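Local coordinates for protein DNA primase (Aquifex aeolicus, PDB 2AU3) that probably synthesises the short RNA primers that DNA polymerase extends during DNA replication, using a zinc-binding domain and a TOPRIM-containing polymerase core, at residues A[247-252]-A[266-271]. Residues are numbered along the deposited sequence; the frame is centred on the assembly and turned at random.
Sequences AILVEG and NVVAPL
Leu249 and Val268 are paired across strands 247-249 and 267-270 on one face of the sheet. With CG anti to the backbone N (chi1 176°) and chi2 at 74°, Leu249 CD1 reaches Pro270 CD at 3.8 Å, the side chains crossing obliquely, and also touches Val268 CG2. Val250 works with Val267 near helix 253-261: its CG2, in the crowded position between N and carbonyl carbon, meets Val267 CG1 at 3.7 Å, about at a right angle, and Leu259 of that helix touches both valines. Ile248 CD1 lies 3.6 Å from Asn266 OD1, while Asn266 ND2 is held by the carbonyl of Phe246. Three hydrogen bonds between the parallel strands, Ile248 N to Asn266 O, Val268 N to Ile248 O and Val250 N to Val268 O, also pair Ile248 with Val267; the last is the straightest (3.1 Å, N-H...O angle 172°). Beyond it the ladder stops: Pro270 has no N-H to offer, and its CD sits 3.1 Å from Val250 O, a buried carbonyl without a hydrogen-bond partner in the model. An alanine here would probably lose the packing on Leu249 CD1 that the ring's CG and CD provide. Glu251, the predicted catalytic magnesium ligand, points away from segment 266-271 and takes the backbone N-H of Asp295 through OE2. This is the parallel beta-alpha-beta crossover of a TOPRIM domain, with that glutamate in the segment leading to helix 253-261.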
loop_
_atom_site.group_PDB
_atom_site.type_symbol
_atom_site.label_atom_id
_atom_site.label_comp_id
_atom_site.label_asym_id
_atom_site.label_seq_id
_atom_site.Cartn_x
_atom_site.Cartn_y
_atom_site.Cartn_z
ATOM N N ALA A 247 10.989 5.579 7.480
ATOM C CA ALA A 247 10.038 5.461 6.402
ATOM C C ALA A 247 10.043 6.780 5.647
ATOM O O ALA A 247 10.341 7.819 6.229
ATOM C CB ALA A 247 8.630 5.177 6.955
ATOM N N ILE A 248 9.667 6.738 4.369
ATOM C CA ILE A 248 9.444 7.956 3.603
ATOM C C ILE A 248 7.928 8.052 3.374
ATOM O O ILE A 248 7.333 7.086 2.974
ATOM C CB ILE A 248 10.209 7.909 2.245
ATOM C CG1 ILE A 248 11.729 7.846 2.480
ATOM C CG2 ILE A 248 9.787 9.144 1.341
ATOM C CD1 ILE A 248 12.571 7.237 1.282
ATOM N N LEU A 249 7.312 9.194 3.729
ATOM C CA LEU A 249 5.904 9.426 3.478
ATOM C C LEU A 249 5.731 10.324 2.274
ATOM O O LEU A 249 6.255 11.438 2.228
ATOM C CB LEU A 249 5.207 10.023 4.741
ATOM C CG LEU A 249 3.723 10.426 4.650
ATOM C CD1 LEU A 249 2.784 9.207 4.621
ATOM C CD2 LEU A 249 3.356 11.413 5.815
ATOM N N VAL A 250 5.036 9.811 1.262
ATOM C CA VAL A 250 4.719 10.588 0.064
ATOM C C VAL A 250 3.216 10.783 0.027
ATOM O O VAL A 250 2.508 10.159 0.826
ATOM C CB VAL A 250 5.227 9.892 -1.254
ATOM C CG1 VAL A 250 6.755 9.775 -1.265
ATOM C CG2 VAL A 250 4.584 8.509 -1.456
ATOM N N GLU A 251 2.714 11.629 -0.882
ATOM C CA GLU A 251 1.305 12.048 -0.816
ATOM C C GLU A 251 0.307 11.029 -1.306
ATOM O O GLU A 251 -0.807 10.945 -0.775
ATOM C CB GLU A 251 1.063 13.357 -1.576
ATOM C CG GLU A 251 1.936 14.511 -1.110
ATOM C CD GLU A 251 1.443 15.882 -1.578
ATOM O OE1 GLU A 251 0.386 16.335 -1.081
ATOM O OE2 GLU A 251 2.141 16.515 -2.413
ATOM N N GLY A 252 0.649 10.300 -2.364
ATOM C CA GLY A 252 -0.314 9.417 -3.003
ATOM C C GLY A 252 0.323 8.196 -3.656
ATOM O O GLY A 252 1.548 8.046 -3.624
ATOM N N ASN A 266 11.166 1.898 1.113
ATOM C CA ASN A 266 10.685 2.066 2.489
ATOM C C ASN A 266 9.734 3.256 2.521
ATOM O O ASN A 266 9.958 4.197 3.235
ATOM C CB ASN A 266 11.868 2.265 3.464
ATOM C CG ASN A 266 12.763 3.458 3.072
ATOM O OD1 ASN A 266 12.958 3.733 1.889
ATOM N ND2 ASN A 266 13.313 4.143 4.067
ATOM N N VAL A 267 8.672 3.168 1.730
ATOM C CA VAL A 267 7.787 4.295 1.370
ATOM C C VAL A 267 6.342 3.888 1.625
ATOM O O VAL A 267 5.938 2.760 1.250
ATOM C CB VAL A 267 7.891 4.625 -0.156
ATOM C CG1 VAL A 267 7.081 5.920 -0.511
ATOM C CG2 VAL A 267 9.345 4.812 -0.578
ATOM N N VAL A 268 5.550 4.827 2.186
ATOM C CA VAL A 268 4.111 4.660 2.403
ATOM C C VAL A 268 3.399 5.915 1.944
ATOM O O VAL A 268 4.024 6.946 1.745
ATOM C CB VAL A 268 3.749 4.458 3.913
ATOM C CG1 VAL A 268 4.111 3.021 4.357
ATOM C CG2 VAL A 268 4.488 5.458 4.783
ATOM N N ALA A 269 2.087 5.823 1.771
ATOM C CA ALA A 269 1.302 6.997 1.419
ATOM C C ALA A 269 -0.071 6.906 2.066
ATOM O O ALA A 269 -0.571 5.793 2.278
ATOM C CB ALA A 269 1.174 7.097 -0.097
ATOM N N PRO A 270 -0.701 8.052 2.393
ATOM C CA PRO A 270 -2.049 8.054 2.986
ATOM C C PRO A 270 -3.054 7.493 2.003
ATOM O O PRO A 270 -2.863 7.594 0.778
ATOM C CB PRO A 270 -2.333 9.544 3.236
ATOM C CG PRO A 270 -0.999 10.172 3.279
ATOM C CD PRO A 270 -0.152 9.414 2.297
ATOM N N LEU A 271 -4.104 6.883 2.515
ATOM C CA LEU A 271 -5.040 6.285 1.597
ATOM C C LEU A 271 -5.907 7.360 1.039
ATOM O O LEU A 271 -6.594 8.105 1.779
ATOM C CB LEU A 271 -5.831 5.152 2.226
ATOM C CG LEU A 271 -5.651 3.833 1.466
ATOM C CD1 LEU A 271 -4.548 3.900 0.406
ATOM C CD2 LEU A 271 -5.381 2.713 2.433
#